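PDB 4KRG: phosphoethanolamine N-methyltransferase 1 from Haemonchus contortus, which catalyses the S-adenosylmethionine-dependent N-methylation of phosphoethanolamine, probably the first methylation on the nematode route to phosphocholine. Local coordinates for residues 16-22 with 180-185. Residue numbers count along the deposited sequence, not the author numbering.
Sequences FKTFWDK and DANPTH. With SAH (S-adenosyl-L-homocysteine), chain D.
Residues 16-22 follow on from the earlier turns of helix 9-21, with Trp-20 N bonded to Phe-16 O (2.9 Å) and Asp-21 N to Lys-17 O (2.8 Å). Beside them, 180-185 is an irregular, mostly extended loop that bends at Pro-183 (phi/psi -74/-13). The backbones come nearest at Phe-16 and Pro-183, whose CA atoms are 7.1 Å apart, so side chains fill the gap. No direct hydrogen bond crosses it. Phe-16 (chi1 m) and Phe-19 (chi1 t), one turn apart, bring two bulky apolar rings against the compact proline: Phe-16 CE1 lies 3.9 Å from Pro-183 CB, and Phe-19 CD1 4.0 Å from Pro-183 CD. Phe-16 also meets His-185 rim to rim, CZ to CD2 3.6 Å, with planes at 41°. Asn-182 steadies the bend through an Asx turn: its OD1 accepts Thr-184 OG1 (2.7 Å) and, weakly, Thr-184 N (3.4 Å). At the exposed margin, long, flexible Lys-22 reaches out so that NZ makes a long salt bridge to Asp-180 OD2 (3.7 Å); a water 2.5 Å from Lys-22 NZ links it to Ala-181 O, 3.3 Å from that water. Trp-20 (chi1 m) serves the cofactor instead, one ring face over SAH C2' and CH2 3.5 Å from SAH SD. Its ring also meets Tyr-133 of the phosphoethanolamine pocket edge-to-face, while the Thr-184 side chain lies about 5 Å from that substrate. An N-terminal helix and the loop between strand 154-161 and helix 189-198 thus pack together beside the cofactor and substrate pockets of a Rossmann-like, S-adenosylmethionine-dependent methyltransferase domain.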
loop_
_atom_site.group_PDB
_atom_site.type_symbol
_atom_site.label_atom_id
_atom_site.label_comp_id
_atom_site.label_asym_id
_atom_site.label_seq_id
_atom_site.Cartn_x
_atom_site.Cartn_y
_atom_site.Cartn_z
ATOM N N PHE A 16 9.476 -14.942 -19.438
ATOM C CA PHE A 16 8.584 -15.159 -18.305
ATOM C C PHE A 16 7.818 -16.468 -18.444
ATOM O O PHE A 16 7.702 -17.226 -17.485
ATOM C CB PHE A 16 7.631 -13.976 -18.122
ATOM C CG PHE A 16 8.266 -12.785 -17.456
ATOM C CD1 PHE A 16 8.702 -12.862 -16.139
ATOM C CD2 PHE A 16 8.422 -11.588 -18.139
ATOM C CE1 PHE A 16 9.292 -11.767 -15.520
ATOM C CE2 PHE A 16 9.005 -10.488 -17.522
ATOM C CZ PHE A 16 9.441 -10.580 -16.212
ATOM N N LYS A 17 7.305 -16.736 -19.640
ATOM C CA LYS A 17 6.615 -17.996 -19.918
ATOM C C LYS A 17 7.553 -19.192 -19.730
ATOM O O LYS A 17 7.142 -20.242 -19.232
ATOM C CB LYS A 17 6.019 -17.964 -21.328
ATOM C CG LYS A 17 5.547 -19.297 -21.860
ATOM C CD LYS A 17 4.409 -19.848 -21.039
ATOM C CE LYS A 17 3.776 -21.044 -21.736
ATOM N NZ LYS A 17 4.776 -22.078 -22.140
ATOM N N THR A 18 8.818 -19.012 -20.105
ATOM C CA THR A 18 9.851 -20.027 -19.904
ATOM C C THR A 18 10.137 -20.247 -18.419
ATOM O O THR A 18 10.300 -21.382 -17.970
ATOM C CB THR A 18 11.169 -19.629 -20.583
ATOM O OG1 THR A 18 10.904 -19.145 -21.900
ATOM C CG2 THR A 18 12.106 -20.819 -20.667
ATOM N N PHE A 19 10.218 -19.157 -17.664
ATOM C CA PHE A 19 10.398 -19.250 -16.223
ATOM C C PHE A 19 9.264 -20.057 -15.602
ATOM O O PHE A 19 9.498 -20.969 -14.814
ATOM C CB PHE A 19 10.458 -17.863 -15.586
ATOM C CG PHE A 19 10.521 -17.890 -14.084
ATOM C CD1 PHE A 19 11.730 -18.081 -13.431
ATOM C CD2 PHE A 19 9.370 -17.721 -13.323
ATOM C CE1 PHE A 19 11.787 -18.107 -12.045
ATOM C CE2 PHE A 19 9.420 -17.745 -11.937
ATOM C CZ PHE A 19 10.629 -17.938 -11.297
ATOM N N TRP A 20 8.032 -19.734 -15.969
ATOM C CA TRP A 20 6.898 -20.423 -15.375
ATOM C C TRP A 20 6.730 -21.843 -15.900
ATOM O O TRP A 20 6.159 -22.691 -15.220
ATOM C CB TRP A 20 5.621 -19.589 -15.494
ATOM C CG TRP A 20 5.556 -18.573 -14.406
ATOM C CD1 TRP A 20 5.753 -17.230 -14.516
ATOM C CD2 TRP A 20 5.330 -18.844 -13.028
ATOM N NE1 TRP A 20 5.638 -16.638 -13.282
ATOM C CE2 TRP A 20 5.379 -17.609 -12.341
ATOM C CE3 TRP A 20 5.081 -20.002 -12.284
ATOM C CZ2 TRP A 20 5.191 -17.506 -10.967
ATOM C CZ3 TRP A 20 4.894 -19.903 -10.923
ATOM C CH2 TRP A 20 4.952 -18.665 -10.276
ATOM N N ASP A 21 7.247 -22.103 -17.097
ATOM C CA ASP A 21 7.291 -23.464 -17.622
ATOM C C ASP A 21 8.010 -24.405 -16.656
ATOM O O ASP A 21 7.661 -25.578 -16.554
ATOM C CB ASP A 21 7.981 -23.504 -18.989
ATOM C CG ASP A 21 7.057 -23.122 -20.127
ATOM O OD1 ASP A 21 5.828 -23.104 -19.915
ATOM O OD2 ASP A 21 7.562 -22.852 -21.239
ATOM N N LYS A 22 9.007 -23.881 -15.946
ATOM C CA LYS A 22 9.784 -24.678 -15.002
ATOM C C LYS A 22 8.933 -25.236 -13.860
ATOM O O LYS A 22 9.334 -26.185 -13.193
ATOM C CB LYS A 22 10.962 -23.865 -14.437
ATOM C CG LYS A 22 12.014 -23.468 -15.472
ATOM C CD LYS A 22 13.255 -22.829 -14.838
ATOM C CE LYS A 22 12.936 -21.509 -14.147
ATOM N NZ LYS A 22 14.153 -20.876 -13.553
ATOM N N ASP A 180 20.356 -19.500 -11.200
ATOM C CA ASP A 180 19.745 -18.839 -12.353
ATOM C C ASP A 180 19.392 -17.390 -12.028
ATOM O O ASP A 180 19.101 -17.054 -10.879
ATOM C CB ASP A 180 18.475 -19.573 -12.808
ATOM C CG ASP A 180 18.671 -21.075 -12.946
ATOM O OD1 ASP A 180 19.831 -21.538 -12.946
ATOM O OD2 ASP A 180 17.651 -21.793 -13.055
ATOM N N ALA A 181 19.417 -16.531 -13.042
ATOM C CA ALA A 181 18.950 -15.166 -12.873
ATOM C C ALA A 181 17.445 -15.192 -12.651
ATOM O O ALA A 181 16.736 -16.020 -13.228
ATOM C CB ALA A 181 19.284 -14.336 -14.089
ATOM N N ASN A 182 16.965 -14.286 -11.808
ATOM C CA ASN A 182 15.537 -14.141 -11.567
ATOM C C ASN A 182 15.020 -12.942 -12.357
ATOM O O ASN A 182 15.400 -11.805 -12.078
ATOM C CB ASN A 182 15.296 -13.958 -10.072
ATOM C CG ASN A 182 13.832 -13.940 -9.710
ATOM O OD1 ASN A 182 12.965 -14.177 -10.546
ATOM N ND2 ASN A 182 13.551 -13.662 -8.446
ATOM N N PRO A 183 14.156 -13.192 -13.354
ATOM C CA PRO A 183 13.663 -12.181 -14.300
ATOM C C PRO A 183 12.640 -11.224 -13.700
ATOM O O PRO A 183 12.320 -10.197 -14.303
ATOM C CB PRO A 183 12.979 -13.027 -15.377
ATOM C CG PRO A 183 12.508 -14.236 -14.643
ATOM C CD PRO A 183 13.593 -14.524 -13.636
ATOM N N THR A 184 12.129 -11.574 -12.526
ATOM C CA THR A 184 11.054 -10.828 -11.886
ATOM C C THR A 184 11.391 -9.345 -11.683
ATOM O O THR A 184 12.530 -8.991 -11.371
ATOM C CB THR A 184 10.700 -11.473 -10.540
ATOM O OG1 THR A 184 10.549 -12.886 -10.725
ATOM C CG2 THR A 184 9.422 -10.892 -9.983
ATOM N N HIS A 185 10.394 -8.487 -11.885
ATOM C CA HIS A 185 10.523 -7.058 -11.633
ATOM C C HIS A 185 10.030 -6.740 -10.230
ATOM O O HIS A 185 8.824 -6.701 -9.989
ATOM C CB HIS A 185 9.671 -6.263 -12.623
ATOM C CG HIS A 185 10.148 -6.333 -14.044
ATOM N ND1 HIS A 185 11.113 -5.496 -14.546
ATOM C CD2 HIS A 185 9.758 -7.127 -15.074
ATOM C CE1 HIS A 185 11.315 -5.771 -15.824
ATOM N NE2 HIS A 185 10.507 -6.756 -16.168
HETATM N N SAH D . -2.211 -15.388 -8.725
HETATM C CA SAH D . -2.034 -16.783 -8.291
HETATM C CB SAH D . -0.683 -17.317 -8.877
HETATM C CG SAH D . 0.530 -16.460 -8.520
HETATM S SD SAH D . 2.073 -16.907 -9.365
HETATM C C SAH D . -2.066 -16.890 -6.820
HETATM O O SAH D . -1.618 -15.985 -6.134
HETATM O OXT SAH D . -2.243 -17.982 -6.323
HETATM C "C5'" SAH D . 1.930 -16.200 -11.028
HETATM C "C4'" SAH D . 0.911 -16.682 -11.908
HETATM O "O4'" SAH D . 0.679 -15.706 -12.958
HETATM C "C3'" SAH D . 1.322 -17.930 -12.580
HETATM O "O3'" SAH D . 0.205 -18.782 -12.703
HETATM C "C2'" SAH D . 1.754 -17.500 -13.902
HETATM O "O2'" SAH D . 1.600 -18.528 -14.841
HETATM C "C1'" SAH D . 0.852 -16.357 -14.179
HETATM N N9 SAH D . 1.381 -15.401 -15.214
HETATM C C8 SAH D . 2.515 -14.691 -15.166
HETATM N N7 SAH D . 2.514 -13.870 -16.218
HETATM C C5 SAH D . 1.397 -14.046 -16.926
HETATM C C6 SAH D . 0.885 -13.468 -18.100
HETATM N N6 SAH D . 1.578 -12.496 -18.782
HETATM N N1 SAH D . -0.312 -13.892 -18.543
HETATM C C2 SAH D . -1.006 -14.828 -17.906
HETATM N N3 SAH D . -0.540 -15.399 -16.782
HETATM C C4 SAH D . 0.648 -15.028 -16.273
HETATM O O HOH W 1 14.961 -18.703 -12.579
HETATM O O HOH W 2 15.145 -23.889 -12.556
#